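Local coordinates for protein C-domain type II peptide synthetase (Streptomyces globisporus, PDB 4ZNM) that belongs to the condensation-domain family of type II peptide synthetases and has a fold of the CoA-dependent acyltransferase clan, at residues A51-G56 / E112-G117; R103-V108 / E118-E123; R224-E229 / V278-R283; I311-L316 / H366-F371. One frame throughout, in Å; residues are numbered along the deposited sequence.

The four contacts form two groups within one condensation domain. Contacts 1 and 2 share helix 110-125 and fix it to the six-stranded sheet, their centres about 8 Å apart; Arg113 and Arg116 of the first reach the backbone oxygens of Val108 and Leu105 in the second. Contacts 3 and 4 lie about 12 Å apart, centre to centre, and meet in the five-stranded sheet, where strand 227-229 pairs with strand 366-373. Between contacts 1 and 4 the centres are about 33 Å apart, on opposite sides of the chain's centre. A sodium ion is bound at Ser130, Glu133 and Pro135, a few residues beyond the end of helix 110-125.

Contact 1 (A51-G56 / E112-G117)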
# COMPACT_ATOMS: atom_id res chain seq x y z
N ALA A 51 -3.61 3.06 12.01
CA ALA A 51 -4.23 3.35 13.31
C ALA A 51 -4.91 2.12 13.86
O ALA A 51 -5.55 1.37 13.11
CB ALA A 51 -5.23 4.47 13.17
N TRP A 52 -4.79 1.96 15.18
CA TRP A 52 -5.38 0.86 15.92
C TRP A 52 -6.19 1.41 17.08
O TRP A 52 -5.70 2.29 17.82
CB TRP A 52 -4.29 -0.05 16.45
CG TRP A 52 -3.63 -0.86 15.41
CD1 TRP A 52 -3.92 -2.15 15.10
CD2 TRP A 52 -2.57 -0.46 14.55
NE1 TRP A 52 -3.10 -2.58 14.10
CE2 TRP A 52 -2.27 -1.56 13.74
CE3 TRP A 52 -1.87 0.72 14.39
CZ2 TRP A 52 -1.27 -1.51 12.77
CZ3 TRP A 52 -0.88 0.78 13.43
CH2 TRP A 52 -0.58 -0.34 12.63
N ARG A 53 -7.40 0.90 17.27
CA ARG A 53 -8.21 1.22 18.45
C ARG A 53 -7.76 0.31 19.59
O ARG A 53 -7.77 -0.93 19.43
CB ARG A 53 -9.70 1.02 18.13
CG ARG A 53 -10.68 1.51 19.18
CD ARG A 53 -10.81 3.03 19.21
NE ARG A 53 -11.83 3.40 20.17
CZ ARG A 53 -13.10 3.62 19.88
NH1 ARG A 53 -13.94 3.88 20.87
NH2 ARG A 53 -13.55 3.57 18.64
N LEU A 54 -7.37 0.91 20.72
CA LEU A 54 -6.88 0.15 21.90
C LEU A 54 -7.86 0.17 23.06
O LEU A 54 -8.29 1.24 23.46
CB LEU A 54 -5.54 0.70 22.41
CG LEU A 54 -4.41 0.84 21.40
CD1 LEU A 54 -3.14 1.40 22.10
CD2 LEU A 54 -4.11 -0.47 20.77
N THR A 55 -8.22 -1.00 23.58
CA THR A 55 -9.12 -1.15 24.71
C THR A 55 -8.33 -1.72 25.88
O THR A 55 -7.74 -2.79 25.74
CB THR A 55 -10.32 -2.08 24.38
OG1 THR A 55 -10.95 -1.60 23.18
CG2 THR A 55 -11.33 -2.13 25.54
N GLY A 56 -8.30 -1.00 27.00
CA GLY A 56 -7.58 -1.44 28.17
C GLY A 56 -6.70 -0.33 28.68
O GLY A 56 -6.53 0.68 28.01
N GLU A 112 -18.28 10.20 18.30
CA GLU A 112 -17.31 11.27 18.28
C GLU A 112 -15.88 10.71 18.39
O GLU A 112 -14.93 11.31 17.86
CB GLU A 112 -17.59 12.27 19.39
CG GLU A 112 -16.72 13.52 19.35
CD GLU A 112 -16.91 14.35 18.09
OE1 GLU A 112 -17.98 14.24 17.45
OE2 GLU A 112 -15.98 15.10 17.73
N ARG A 113 -15.73 9.56 19.05
CA ARG A 113 -14.43 8.86 19.16
C ARG A 113 -13.88 8.31 17.83
O ARG A 113 -12.68 8.43 17.55
CB ARG A 113 -14.54 7.73 20.18
CG ARG A 113 -14.64 8.27 21.62
CD ARG A 113 -14.51 7.23 22.70
NE ARG A 113 -14.96 7.81 23.98
CZ ARG A 113 -14.67 7.31 25.17
NH1 ARG A 113 -13.98 6.18 25.27
NH2 ARG A 113 -15.07 7.94 26.27
N VAL A 114 -14.74 7.71 17.02
CA VAL A 114 -14.32 7.14 15.74
C VAL A 114 -13.85 8.28 14.84
O VAL A 114 -12.88 8.17 14.09
CB VAL A 114 -15.44 6.37 15.07
CG1 VAL A 114 -14.90 5.61 13.86
CG2 VAL A 114 -16.11 5.42 16.06
N ARG A 115 -14.59 9.37 14.95
CA ARG A 115 -14.38 10.58 14.20
C ARG A 115 -13.07 11.23 14.61
O ARG A 115 -12.26 11.58 13.76
CB ARG A 115 -15.56 11.51 14.43
CG ARG A 115 -15.53 12.86 13.75
CD ARG A 115 -16.71 13.69 14.28
NE ARG A 115 -16.74 15.06 13.79
CZ ARG A 115 -16.05 16.08 14.31
NH1 ARG A 115 -15.24 15.88 15.35
NH2 ARG A 115 -16.16 17.29 13.79
N ARG A 116 -12.84 11.38 15.92
CA ARG A 116 -11.64 12.04 16.36
C ARG A 116 -10.45 11.12 16.09
O ARG A 116 -9.38 11.61 15.77
CB ARG A 116 -11.72 12.45 17.83
CG ARG A 116 -12.56 13.74 18.02
CD ARG A 116 -12.57 14.24 19.48
NE ARG A 116 -13.70 15.15 19.72
CZ ARG A 116 -13.84 15.91 20.80
NH1 ARG A 116 -12.93 15.91 21.77
NH2 ARG A 116 -14.92 16.68 20.91
N GLY A 117 -10.66 9.82 16.10
CA GLY A 117 -9.63 8.87 15.69
C GLY A 117 -9.20 9.06 14.23
O GLY A 117 -8.02 9.06 13.91
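Arg53 of strand 47-55 and Arg113 of helix 110-125 meet in a surface cluster of arginines and acids, where the helix passes alongside the strand. Their side chains cross at about a right angle, and the meeting is one of guanidinium against aliphatic stem: Arg53 NH1 lies 3.9 Å from Arg113 CD, with Arg113 CB over one face of the Arg53 guanidinium. A methyl group adds a second, oblique touch, Val114 CG2 at 4.1 Å from Arg53 NH2. Arg53 reaches the helix because CG stands anti to the backbone N (chi1 -171°) and the chain then bends at chi2. Arg113 instead runs extended from CG to NE, carrying its charge past the contact; its NE donates to the backbone oxygen of Val108.

The shared acids probably balance the two guanidinium groups: Asp148 forms salt bridges with NH1 of both arginines, Glu110 forms a further one with Arg53 NH1, and Asp107 and Asp145 pair with Arg113. Long arginines suit the place, since their methylene groups pack while their ends reach the carboxylates. One turn along the helix, Arg116 NE donates to Glu112 OE2 at 3.0 Å, nearly straight at 173°, in its own guanidinium plane and on the anti lone pair.

Arg53 also touches Val150 of the adjacent strand 148-156, whereas its neighbours Trp52 and Leu54 pack against helix 162-180, so strand 47-55 lies between two helices.

Contact 2 (R103-V108 / E118-E123); sequences RDLGDV and EELLNE
Glu123 OE2 is gripped by both terminal nitrogens of Arg103, at 3.2 Å from NH2 and, more weakly, 3.2 Å from NH1. The shortest bond of the salt bridge joins Arg103 NH1 to Glu123 OE1 at 3.0 Å, with an angle of 150° at the hydrogen. The arginine thus meets the carboxylate end-on, one nitrogen to each oxygen, but the two flat groups are turned 51° apart: the oxygens lie close to the guanidinium plane, while NH2 approaches OE2 from above the carboxylate plane and NH1 meets OE1 on the syn side, tilted out of it. Both chains are extended and come from opposite directions, which lets a strand residue and a solvent-exposed helix residue join across the distance between their backbones.

Beneath the ion pair, Leu120 CD1 covers one face of the Arg103 guanidinium, 3.7 Å from NH1 and toward its rim. Leucine fits because its other methyl, CD2, turns to Leu105 CD1 at 4.3 Å, where the chain leaves the strand. Glu101 holds Arg103 NE, which should limit rotation of the guanidinium.

The segments belong to a beta-alpha-beta unit in which strand 101-104, at the border of its sheet, is followed by helix 110-125 and then by the adjacent parallel strand 137-143. Leu120 packs on Val140 and Val152, and Leu121 on Val49 and Ala51, bedding the helix on the sheet.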
# COMPACT_ATOMS: atom_id res chain seq x y z
N ARG A 103 -1.80 12.54 23.22
CA ARG A 103 -2.76 13.61 23.22
C ARG A 103 -4.00 13.16 23.95
O ARG A 103 -4.41 11.99 23.87
CB ARG A 103 -3.15 14.02 21.83
CG ARG A 103 -1.99 14.43 21.01
CD ARG A 103 -2.50 14.95 19.75
NE ARG A 103 -1.40 15.12 18.84
CZ ARG A 103 -1.54 15.66 17.64
NH1 ARG A 103 -2.74 16.13 17.27
NH2 ARG A 103 -0.47 15.75 16.86
N ASP A 104 -4.61 14.10 24.64
CA ASP A 104 -5.88 13.85 25.33
C ASP A 104 -6.99 14.25 24.33
O ASP A 104 -7.27 15.43 24.15
CB ASP A 104 -5.95 14.65 26.62
CG ASP A 104 -4.94 14.17 27.71
OD1 ASP A 104 -4.53 12.97 27.71
OD2 ASP A 104 -4.59 14.99 28.60
N LEU A 105 -7.57 13.28 23.65
CA LEU A 105 -8.62 13.55 22.62
C LEU A 105 -10.01 13.88 23.20
O LEU A 105 -10.85 14.46 22.52
CB LEU A 105 -8.76 12.36 21.68
CG LEU A 105 -7.53 11.99 20.85
CD1 LEU A 105 -7.94 10.93 19.83
CD2 LEU A 105 -6.94 13.19 20.14
N GLY A 106 -10.24 13.50 24.44
CA GLY A 106 -11.45 13.90 25.13
C GLY A 106 -12.34 12.72 25.45
O GLY A 106 -12.43 11.77 24.71
N ASP A 107 -13.03 12.80 26.58
CA ASP A 107 -13.96 11.74 26.98
C ASP A 107 -15.30 11.99 26.30
O ASP A 107 -16.19 12.54 26.90
CB ASP A 107 -14.13 11.71 28.50
CG ASP A 107 -14.92 10.49 28.98
OD1 ASP A 107 -15.63 9.87 28.17
OD2 ASP A 107 -14.83 10.17 30.19
N VAL A 108 -15.42 11.57 25.04
CA VAL A 108 -16.62 11.88 24.26
C VAL A 108 -17.39 10.61 23.88
O VAL A 108 -16.89 9.50 24.07
CB VAL A 108 -16.25 12.69 23.02
CG1 VAL A 108 -15.75 14.08 23.41
CG2 VAL A 108 -15.18 11.95 22.18
N GLU A 118 -10.17 9.21 13.34
CA GLU A 118 -9.88 9.43 11.93
C GLU A 118 -9.18 10.76 11.71
O GLU A 118 -8.28 10.85 10.91
CB GLU A 118 -11.15 9.39 11.09
CG GLU A 118 -11.49 8.04 10.55
CD GLU A 118 -12.30 8.13 9.28
OE1 GLU A 118 -13.42 7.57 9.25
OE2 GLU A 118 -11.80 8.75 8.32
N GLU A 119 -9.62 11.79 12.42
CA GLU A 119 -8.96 13.08 12.36
C GLU A 119 -7.51 13.02 12.84
O GLU A 119 -6.64 13.63 12.25
CB GLU A 119 -9.73 14.10 13.17
CG GLU A 119 -11.06 14.47 12.52
CD GLU A 119 -12.00 15.26 13.41
OE1 GLU A 119 -13.12 15.56 12.94
OE2 GLU A 119 -11.65 15.57 14.58
N LEU A 120 -7.24 12.27 13.89
CA LEU A 120 -5.87 12.14 14.33
C LEU A 120 -5.08 11.43 13.24
O LEU A 120 -3.99 11.88 12.87
CB LEU A 120 -5.79 11.39 15.66
CG LEU A 120 -4.38 11.25 16.22
CD1 LEU A 120 -3.74 12.65 16.43
CD2 LEU A 120 -4.40 10.47 17.52
N LEU A 121 -5.62 10.34 12.72
CA LEU A 121 -4.90 9.60 11.66
C LEU A 121 -4.54 10.56 10.50
O LEU A 121 -3.39 10.60 10.02
CB LEU A 121 -5.76 8.42 11.19
CG LEU A 121 -5.23 7.59 10.03
CD1 LEU A 121 -3.84 7.07 10.32
CD2 LEU A 121 -6.15 6.43 9.73
N ASN A 122 -5.50 11.36 10.07
CA ASN A 122 -5.29 12.21 8.91
C ASN A 122 -4.27 13.28 9.20
O ASN A 122 -3.46 13.63 8.34
CB ASN A 122 -6.58 12.88 8.49
CG ASN A 122 -7.30 12.12 7.41
OD1 ASN A 122 -7.09 10.91 7.26
ND2 ASN A 122 -8.13 12.80 6.66
N GLU A 123 -4.33 13.82 10.42
CA GLU A 123 -3.39 14.87 10.80
C GLU A 123 -1.98 14.30 10.80
O GLU A 123 -1.07 14.92 10.27
CB GLU A 123 -3.73 15.45 12.19
CG GLU A 123 -2.76 16.56 12.57
CD GLU A 123 -2.87 16.96 14.01
OE1 GLU A 123 -3.95 16.76 14.61
OE2 GLU A 123 -1.87 17.48 14.55

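Contact 3 (R224-E229 / V278-R283); sequences RIIGLE and VLLHRR
Leu280 spreads its two methyls between two residues of the opposing segment, and this apolar contact is the buried part of the interface. CD1 of Leu280 touches Ile226 CG2 at 3.8 Å, the side chains crossing obliquely; CD2 touches Leu228 CD2, also at 3.8 Å, with those two chains at about a right angle. Leucine serves well here because its forked end can fill both positions at once. In Ile226, a chi1 of -167° sets CG1 trans to N and turns CG2 between N and the carbonyl carbon, facing the helix.

These residues set helix 268-284 against strand 227-229 and the loop that leads into it; the strand is an outermost one of the five-stranded sheet and pairs with strand 366-373. Val291 of strand 288-295 packs against both Ile226 and Leu280.

The polar contacts run through water at the exposed end. Water 2 donates to Glu229 O at 2.7 Å and accepts from Arg283 NH2 at 2.8 Å, lying in the guanidinium plane at its edge. A weaker bridge through water 1 links Glu229 N with Arg283 NE, both bonds being 3.4 Å long. The length of arginine carries its polar end to these waters, and the same residue makes a cation-pi contact with Phe441 of helix 435-454.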
# COMPACT_ATOMS: atom_id res chain seq x y z
N ARG A 224 1.61 -1.14 -23.71
CA ARG A 224 1.85 0.13 -23.06
C ARG A 224 0.89 0.21 -21.89
O ARG A 224 -0.31 0.07 -22.08
CB ARG A 224 1.63 1.30 -24.03
CG ARG A 224 2.54 1.30 -25.26
CD ARG A 224 3.93 1.85 -24.95
NE ARG A 224 4.73 2.06 -26.15
CZ ARG A 224 5.30 1.08 -26.86
NH1 ARG A 224 5.14 -0.20 -26.52
NH2 ARG A 224 6.02 1.38 -27.92
N ILE A 225 1.42 0.42 -20.68
CA ILE A 225 0.56 0.68 -19.52
C ILE A 225 -0.42 1.79 -19.90
O ILE A 225 -0.02 2.78 -20.48
CB ILE A 225 1.36 1.06 -18.27
CG1 ILE A 225 2.15 -0.16 -17.76
CG2 ILE A 225 0.43 1.53 -17.18
CD1 ILE A 225 3.24 0.19 -16.73
N ILE A 226 -1.68 1.63 -19.54
CA ILE A 226 -2.70 2.60 -19.91
C ILE A 226 -2.52 3.87 -19.06
O ILE A 226 -2.33 3.80 -17.84
CB ILE A 226 -4.12 1.98 -19.76
CG1 ILE A 226 -5.19 2.84 -20.42
CG2 ILE A 226 -4.49 1.82 -18.34
CD1 ILE A 226 -6.26 2.00 -21.06
N GLY A 227 -2.54 5.01 -19.75
CA GLY A 227 -2.45 6.31 -19.11
C GLY A 227 -3.80 6.99 -18.89
O GLY A 227 -4.72 6.83 -19.69
N LEU A 228 -3.92 7.70 -17.77
CA LEU A 228 -5.08 8.56 -17.51
C LEU A 228 -4.76 10.01 -17.87
O LEU A 228 -3.73 10.54 -17.45
CB LEU A 228 -5.48 8.49 -16.04
CG LEU A 228 -5.87 7.12 -15.50
CD1 LEU A 228 -6.18 7.27 -14.03
CD2 LEU A 228 -7.06 6.57 -16.29
N GLU A 229 -5.64 10.66 -18.62
CA GLU A 229 -5.37 12.02 -19.02
C GLU A 229 -5.50 12.90 -17.80
O GLU A 229 -6.52 12.86 -17.10
CB GLU A 229 -6.32 12.50 -20.13
CG GLU A 229 -5.95 13.86 -20.70
CD GLU A 229 -6.91 14.30 -21.79
OE1 GLU A 229 -7.94 13.63 -21.99
OE2 GLU A 229 -6.61 15.32 -22.45
N VAL A 278 -13.09 -2.78 -17.02
CA VAL A 278 -14.31 -2.39 -17.70
C VAL A 278 -14.44 -0.87 -17.68
O VAL A 278 -14.77 -0.25 -18.68
CB VAL A 278 -15.56 -3.08 -17.09
CG1 VAL A 278 -16.84 -2.56 -17.70
CG2 VAL A 278 -15.51 -4.56 -17.35
N LEU A 279 -14.17 -0.27 -16.53
CA LEU A 279 -14.24 1.18 -16.40
C LEU A 279 -13.26 1.87 -17.36
O LEU A 279 -13.63 2.81 -18.03
CB LEU A 279 -13.91 1.63 -14.99
CG LEU A 279 -13.85 3.15 -14.73
CD1 LEU A 279 -15.22 3.79 -14.87
CD2 LEU A 279 -13.28 3.41 -13.38
N LEU A 280 -12.01 1.41 -17.41
CA LEU A 280 -11.03 2.01 -18.32
C LEU A 280 -11.37 1.80 -19.79
O LEU A 280 -11.12 2.68 -20.62
CB LEU A 280 -9.65 1.45 -18.05
CG LEU A 280 -9.07 1.79 -16.67
CD1 LEU A 280 -7.71 1.16 -16.48
CD2 LEU A 280 -8.99 3.27 -16.42
N HIS A 281 -11.94 0.65 -20.13
CA HIS A 281 -12.44 0.47 -21.47
C HIS A 281 -13.50 1.50 -21.80
O HIS A 281 -13.48 2.12 -22.87
CB HIS A 281 -13.03 -0.92 -21.69
CG HIS A 281 -13.87 -1.00 -22.91
ND1 HIS A 281 -13.33 -1.01 -24.18
CD2 HIS A 281 -15.21 -0.98 -23.07
CE1 HIS A 281 -14.31 -1.05 -25.07
NE2 HIS A 281 -15.46 -1.03 -24.42
N ARG A 282 -14.45 1.68 -20.89
CA ARG A 282 -15.48 2.68 -21.11
C ARG A 282 -14.90 4.12 -21.16
O ARG A 282 -15.38 4.98 -21.90
CB ARG A 282 -16.55 2.56 -20.03
CG ARG A 282 -17.77 1.76 -20.48
CD ARG A 282 -18.12 0.61 -19.59
NE ARG A 282 -19.29 0.91 -18.77
CZ ARG A 282 -20.19 0.01 -18.39
NH1 ARG A 282 -21.21 0.38 -17.64
NH2 ARG A 282 -20.07 -1.27 -18.76
N ARG A 283 -13.88 4.39 -20.36
CA ARG A 283 -13.29 5.73 -20.31
C ARG A 283 -12.37 6.02 -21.51
O ARG A 283 -12.37 7.14 -22.03
CB ARG A 283 -12.54 5.90 -18.98
CG ARG A 283 -12.22 7.33 -18.57
CD ARG A 283 -11.44 7.36 -17.26
NE ARG A 283 -11.00 8.71 -16.87
CZ ARG A 283 -11.72 9.55 -16.12
NH1 ARG A 283 -12.93 9.21 -15.68
NH2 ARG A 283 -11.22 10.75 -15.81
O HOH W 1 -8.53 9.02 -19.14
O HOH W 2 -8.78 11.36 -17.12

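Contact 4 (I311-L316 / H366-F371); sequences INFLPL and HQISVF
Phe313 points its ring across to strand 366-373 so that the end farthest from its own backbone does the touching. A chi1 of -169° holds CG beside the carbonyl carbon, and this swings the ring toward the other segment although the side chain does not set out in that direction. Ile368 comes from the opposite direction: its CD1 sits at the ring edge, near the ring plane, 3.9 Å from Phe313 CZ. Val370 comes in at a slant, neither over the face nor at the edge, bringing CG2 to 3.9 Å from Phe313 CE1. CE1 is thus touched by both branched residues, Ile368 CD1 lying 4.1 Å from it.

Ile368 and Val370 are alternate residues of an extended strand, and their side chains face Phe313 while that of Ser369, between them, points away and bonds to Tyr276 OH. Here two sheets are joined: strand 312-319 pairs with 288-295, whereas strand 366-373 lies inside the five-stranded sheet between 227-229 and 410-416. The backbones are held apart, 8.7 Å between Phe313 CA and Val370 CA, so side chains make the contact. A long, flat phenylalanine spans that distance, and beta-branched isoleucine and valine supply compact methyls that suit a strand.

Two more aromatic rings meet that of Phe313, Phe347 with planes at about 60° and Phe26 at about 35°. Strand 288-295 touches both sides of the contact, through Pro292 on Phe313 and Phe294 on Val370, and Ile368 also packs on Ile225.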
# COMPACT_ATOMS: atom_id res chain seq x y z
N ILE A 311 6.82 -4.88 -1.61
CA ILE A 311 5.82 -4.93 -2.66
C ILE A 311 6.49 -4.77 -4.03
O ILE A 311 7.57 -4.18 -4.15
CB ILE A 311 4.72 -3.88 -2.45
CG1 ILE A 311 5.31 -2.48 -2.34
CG2 ILE A 311 3.87 -4.27 -1.22
CD1 ILE A 311 4.22 -1.40 -2.17
N ASN A 312 5.84 -5.30 -5.06
CA ASN A 312 6.46 -5.36 -6.40
C ASN A 312 5.45 -4.98 -7.50
O ASN A 312 4.35 -5.50 -7.58
CB ASN A 312 7.03 -6.75 -6.63
CG ASN A 312 7.71 -6.89 -7.97
OD1 ASN A 312 8.50 -6.03 -8.39
ND2 ASN A 312 7.42 -7.99 -8.65
N PHE A 313 5.84 -3.98 -8.27
CA PHE A 313 5.07 -3.47 -9.41
C PHE A 313 4.95 -4.58 -10.45
O PHE A 313 5.96 -5.13 -10.89
CB PHE A 313 5.83 -2.23 -9.93
CG PHE A 313 5.11 -1.39 -10.94
CD1 PHE A 313 4.35 -0.29 -10.54
CD2 PHE A 313 5.27 -1.64 -12.30
CE1 PHE A 313 3.75 0.54 -11.47
CE2 PHE A 313 4.67 -0.82 -13.24
CZ PHE A 313 3.91 0.28 -12.82
N LEU A 314 3.72 -4.94 -10.81
CA LEU A 314 3.46 -6.16 -11.56
C LEU A 314 2.46 -5.88 -12.69
O LEU A 314 1.27 -5.65 -12.43
CB LEU A 314 2.93 -7.25 -10.64
CG LEU A 314 2.55 -8.58 -11.30
CD1 LEU A 314 3.78 -9.25 -11.91
CD2 LEU A 314 1.83 -9.52 -10.31
N PRO A 315 2.92 -5.88 -13.94
CA PRO A 315 1.97 -5.47 -14.99
C PRO A 315 1.02 -6.59 -15.40
O PRO A 315 1.44 -7.73 -15.63
CB PRO A 315 2.87 -5.04 -16.14
CG PRO A 315 4.20 -5.66 -15.87
CD PRO A 315 4.31 -5.84 -14.40
N LEU A 316 -0.26 -6.25 -15.48
CA LEU A 316 -1.33 -7.20 -15.82
C LEU A 316 -1.94 -6.79 -17.14
O LEU A 316 -2.60 -5.75 -17.21
CB LEU A 316 -2.41 -7.22 -14.73
CG LEU A 316 -1.91 -7.59 -13.34
CD1 LEU A 316 -3.00 -7.61 -12.31
CD2 LEU A 316 -1.18 -8.91 -13.35
N HIS A 366 -0.48 12.79 -19.43
CA HIS A 366 -1.02 11.57 -18.81
C HIS A 366 -0.19 11.10 -17.61
O HIS A 366 0.98 11.46 -17.48
CB HIS A 366 -1.10 10.41 -19.82
CG HIS A 366 -1.90 10.75 -21.05
ND1 HIS A 366 -3.20 10.32 -21.24
CD2 HIS A 366 -1.58 11.48 -22.14
CE1 HIS A 366 -3.64 10.78 -22.39
NE2 HIS A 366 -2.68 11.48 -22.96
N GLN A 367 -0.83 10.27 -16.77
CA GLN A 367 -0.13 9.50 -15.76
C GLN A 367 -0.62 8.06 -15.72
O GLN A 367 -1.75 7.74 -16.10
CB GLN A 367 -0.32 10.11 -14.38
CG GLN A 367 0.41 11.39 -14.12
CD GLN A 367 0.15 11.90 -12.70
OE1 GLN A 367 -0.99 12.19 -12.36
NE2 GLN A 367 1.19 11.96 -11.87
N ILE A 368 0.21 7.19 -15.20
CA ILE A 368 -0.23 5.84 -15.05
C ILE A 368 -0.97 5.66 -13.73
O ILE A 368 -0.73 6.38 -12.76
CB ILE A 368 0.92 4.85 -15.17
CG1 ILE A 368 1.97 5.09 -14.11
CG2 ILE A 368 1.55 4.94 -16.54
CD1 ILE A 368 2.40 3.79 -13.52
N SER A 369 -1.89 4.71 -13.73
CA SER A 369 -2.59 4.31 -12.53
C SER A 369 -2.25 2.87 -12.17
O SER A 369 -1.90 2.04 -13.02
CB SER A 369 -4.10 4.46 -12.71
OG SER A 369 -4.61 3.39 -13.47
N VAL A 370 -2.32 2.63 -10.88
CA VAL A 370 -2.09 1.32 -10.29
C VAL A 370 -3.35 0.90 -9.52
O VAL A 370 -3.97 1.72 -8.83
CB VAL A 370 -0.89 1.37 -9.31
CG1 VAL A 370 -0.63 0.02 -8.72
CG2 VAL A 370 0.38 1.85 -10.01
N PHE A 371 -3.68 -0.37 -9.57
CA PHE A 371 -4.85 -0.88 -8.85
C PHE A 371 -4.38 -2.04 -7.99
O PHE A 371 -4.01 -3.08 -8.51
CB PHE A 371 -5.92 -1.30 -9.84
CG PHE A 371 -7.29 -1.54 -9.22
CD1 PHE A 371 -7.61 -2.74 -8.63
CD2 PHE A 371 -8.26 -0.56 -9.27
CE1 PHE A 371 -8.87 -2.96 -8.06
CE2 PHE A 371 -9.53 -0.76 -8.72
CZ PHE A 371 -9.83 -1.97 -8.11